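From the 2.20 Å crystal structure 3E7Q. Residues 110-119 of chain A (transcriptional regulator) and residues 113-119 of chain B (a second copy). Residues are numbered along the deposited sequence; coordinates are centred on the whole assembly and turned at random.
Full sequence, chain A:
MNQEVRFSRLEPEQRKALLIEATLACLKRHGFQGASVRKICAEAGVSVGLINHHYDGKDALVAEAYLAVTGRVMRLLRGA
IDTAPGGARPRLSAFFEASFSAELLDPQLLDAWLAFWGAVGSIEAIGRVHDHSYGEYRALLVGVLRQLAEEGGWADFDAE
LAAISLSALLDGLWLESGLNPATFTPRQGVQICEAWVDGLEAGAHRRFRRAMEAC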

# COMPACT_ATOMS: atom_id res chain seq x y z
N LEU A 110 0.20 5.82 -9.38
CA LEU A 110 0.19 5.54 -7.96
C LEU A 110 -0.90 6.32 -7.31
O LEU A 110 -1.65 5.80 -6.48
CB LEU A 110 1.56 5.92 -7.33
CG LEU A 110 1.76 5.84 -5.79
CD1 LEU A 110 1.49 4.41 -5.20
CD2 LEU A 110 3.15 6.29 -5.43
N ASP A 111 -1.04 7.58 -7.69
CA ASP A 111 -2.07 8.40 -7.07
C ASP A 111 -3.46 7.84 -7.38
O ASP A 111 -4.36 7.99 -6.57
CB ASP A 111 -1.95 9.88 -7.47
CG ASP A 111 -0.78 10.58 -6.77
OD1 ASP A 111 -0.17 9.99 -5.85
OD2 ASP A 111 -0.44 11.70 -7.17
N ALA A 112 -3.57 7.15 -8.52
CA ALA A 112 -4.84 6.53 -9.03
C ALA A 112 -5.18 5.34 -8.17
O ALA A 112 -6.29 5.29 -7.62
CB ALA A 112 -4.69 6.06 -10.51
N TRP A 113 -4.23 4.39 -8.12
CA TRP A 113 -4.22 3.30 -7.15
C TRP A 113 -4.57 3.73 -5.73
O TRP A 113 -5.46 3.18 -5.11
CB TRP A 113 -2.86 2.65 -7.16
CG TRP A 113 -2.72 1.75 -8.27
CD1 TRP A 113 -1.94 1.92 -9.42
CD2 TRP A 113 -3.36 0.45 -8.40
NE1 TRP A 113 -2.09 0.79 -10.24
CE2 TRP A 113 -2.95 -0.10 -9.65
CE3 TRP A 113 -4.26 -0.27 -7.59
CZ2 TRP A 113 -3.39 -1.33 -10.08
CZ3 TRP A 113 -4.71 -1.46 -8.01
CH2 TRP A 113 -4.27 -2.01 -9.25
N LEU A 114 -3.89 4.76 -5.27
CA LEU A 114 -4.17 5.32 -3.98
C LEU A 114 -5.60 5.83 -3.87
O LEU A 114 -6.26 5.60 -2.84
CB LEU A 114 -3.20 6.47 -3.68
CG LEU A 114 -1.76 6.04 -3.39
CD1 LEU A 114 -0.95 7.33 -3.14
CD2 LEU A 114 -1.62 5.00 -2.19
N ALA A 115 -6.06 6.53 -4.91
CA ALA A 115 -7.44 7.00 -5.01
C ALA A 115 -8.42 5.81 -5.06
O ALA A 115 -9.42 5.82 -4.39
CB ALA A 115 -7.63 7.96 -6.27
N PHE A 116 -8.11 4.79 -5.83
CA PHE A 116 -8.94 3.60 -5.89
C PHE A 116 -9.06 2.96 -4.48
O PHE A 116 -10.13 2.76 -3.99
CB PHE A 116 -8.39 2.55 -6.88
CG PHE A 116 -8.39 2.97 -8.32
CD1 PHE A 116 -9.46 3.65 -8.88
CD2 PHE A 116 -7.31 2.59 -9.15
CE1 PHE A 116 -9.45 4.01 -10.22
CE2 PHE A 116 -7.30 2.96 -10.49
CZ PHE A 116 -8.37 3.66 -11.00
N TRP A 117 -7.93 2.68 -3.85
CA TRP A 117 -7.89 2.07 -2.56
C TRP A 117 -8.66 2.85 -1.51
O TRP A 117 -9.36 2.28 -0.72
CB TRP A 117 -6.46 1.91 -2.13
CG TRP A 117 -5.75 0.89 -2.85
CD1 TRP A 117 -6.26 -0.22 -3.50
CD2 TRP A 117 -4.33 0.79 -2.96
NE1 TRP A 117 -5.24 -0.97 -4.01
CE2 TRP A 117 -4.04 -0.38 -3.69
CE3 TRP A 117 -3.27 1.59 -2.51
CZ2 TRP A 117 -2.75 -0.77 -3.99
CZ3 TRP A 117 -1.98 1.22 -2.81
CH2 TRP A 117 -1.72 0.04 -3.53
N GLY A 118 -8.56 4.18 -1.52
CA GLY A 118 -9.40 5.00 -0.67
C GLY A 118 -10.90 4.85 -0.84
O GLY A 118 -11.67 4.95 0.12
N ALA A 119 -11.34 4.63 -2.07
CA ALA A 119 -12.76 4.51 -2.38
C ALA A 119 -13.29 3.11 -2.10
O ALA A 119 -14.50 2.89 -2.06
CB ALA A 119 -12.99 4.86 -3.84
N TRP B 113 -3.22 7.39 5.83
CA TRP B 113 -2.01 6.92 5.14
C TRP B 113 -2.10 7.02 3.63
O TRP B 113 -1.14 7.43 2.96
CB TRP B 113 -1.69 5.49 5.53
CG TRP B 113 -1.25 5.41 6.86
CD1 TRP B 113 -2.04 5.27 7.99
CD2 TRP B 113 0.10 5.53 7.32
NE1 TRP B 113 -1.25 5.27 9.11
CE2 TRP B 113 0.06 5.42 8.74
CE3 TRP B 113 1.34 5.70 6.66
CZ2 TRP B 113 1.23 5.47 9.53
CZ3 TRP B 113 2.50 5.75 7.44
CH2 TRP B 113 2.44 5.64 8.87
N LEU B 114 -3.27 6.70 3.09
CA LEU B 114 -3.47 6.79 1.67
C LEU B 114 -3.31 8.25 1.15
O LEU B 114 -2.70 8.50 0.13
CB LEU B 114 -4.81 6.18 1.31
CG LEU B 114 -5.00 4.66 1.40
CD1 LEU B 114 -6.45 4.41 1.05
CD2 LEU B 114 -4.13 3.93 0.45
N ALA B 115 -3.79 9.19 1.95
CA ALA B 115 -3.68 10.60 1.65
C ALA B 115 -2.22 11.08 1.78
O ALA B 115 -1.77 11.87 0.94
CB ALA B 115 -4.65 11.42 2.57
N PHE B 116 -1.49 10.62 2.81
CA PHE B 116 -0.05 10.96 2.96
C PHE B 116 0.82 10.47 1.79
O PHE B 116 1.68 11.16 1.25
CB PHE B 116 0.52 10.34 4.24
CG PHE B 116 -0.11 10.83 5.55
CD1 PHE B 116 -0.46 12.14 5.75
CD2 PHE B 116 -0.26 9.94 6.60
CE1 PHE B 116 -0.99 12.57 6.95
CE2 PHE B 116 -0.79 10.34 7.80
CZ PHE B 116 -1.17 11.70 7.97
N TRP B 117 0.60 9.22 1.43
CA TRP B 117 1.31 8.61 0.35
C TRP B 117 1.06 9.27 -0.99
O TRP B 117 1.90 9.22 -1.86
CB TRP B 117 0.88 7.17 0.30
CG TRP B 117 1.39 6.37 1.40
CD1 TRP B 117 2.48 6.64 2.17
CD2 TRP B 117 0.88 5.11 1.84
NE1 TRP B 117 2.67 5.63 3.04
CE2 TRP B 117 1.75 4.66 2.85
CE3 TRP B 117 -0.19 4.31 1.46
CZ2 TRP B 117 1.54 3.46 3.53
CZ3 TRP B 117 -0.40 3.14 2.11
CH2 TRP B 117 0.47 2.70 3.13
N GLY B 118 -0.13 9.85 -1.19
CA GLY B 118 -0.39 10.58 -2.43
C GLY B 118 0.31 11.92 -2.45
O GLY B 118 0.70 12.40 -3.50
N ALA B 119 0.46 12.54 -1.28
CA ALA B 119 1.18 13.78 -1.15
C ALA B 119 2.72 13.59 -1.25
O ALA B 119 3.42 14.57 -1.42
CB ALA B 119 0.82 14.43 0.15

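No hydrogen bond crosses between these two helices, and the one close pair of polar atoms is a pair of acceptors: Asp A111 OD1 lies 3.5 Å from Gly B118 O, with no proton to share between a carboxylate and a carbonyl. The CA-to-CB bond of Asp A111 points sideways while the end of the side chain comes nearer; the residue stays partly exposed, which suits a charged group that forms no bond here. What joins the stretches is therefore apolar packing, centred on one leucine from each copy.

The helices run nearly antiparallel, at 168°, with their axes 9.5 Å apart at closest approach. Leu A114 and Leu B114 lie opposite each other in register, CA to CA 5.9 Å, and Leu A114 CD2 meets Leu B114 CD2 at 3.8 Å, a normal van der Waals separation. In both, the CA-to-CB bond points toward the partner stretch, and both adopt the same rotamer, chi1 m and chi2 t.

Each leucine also reaches past its counterpart to the backbone one turn on. Leu A114 CD1 sits 3.3 Å from Gly B118 N, and Leu B114 CD1 sits 3.3 Å from Gly A118 N. These amides are already engaged within their own helices, Gly A118 N donating to Leu A114 O at 3.0 Å and Gly B118 N to Leu B114 O at 3.2 Å. Glycine leaves the backbone bare beneath each methyl, although an ideal CB would fit at either position, so space alone does not demand it.

Trp A117 and Trp B117 pack against the leucine pair, their broad indoles and CB atoms offering apolar surface. Trp A117 CE3 approaches Leu B114 CD2 at 3.9 Å, and Leu A114 CD1 approaches Trp B117 CB at the same distance. In both copies the opposing leucine CD2 lies at the indole edge, near the ring plane; with the paired glycine contacts, this reciprocity makes the contact closely two-fold. Of the 309 Å² buried in total, Leu A114 and Leu B114 contribute 76 and 88 Å², more than half; Trp A117 and Trp B117 add 28 and 34 Å².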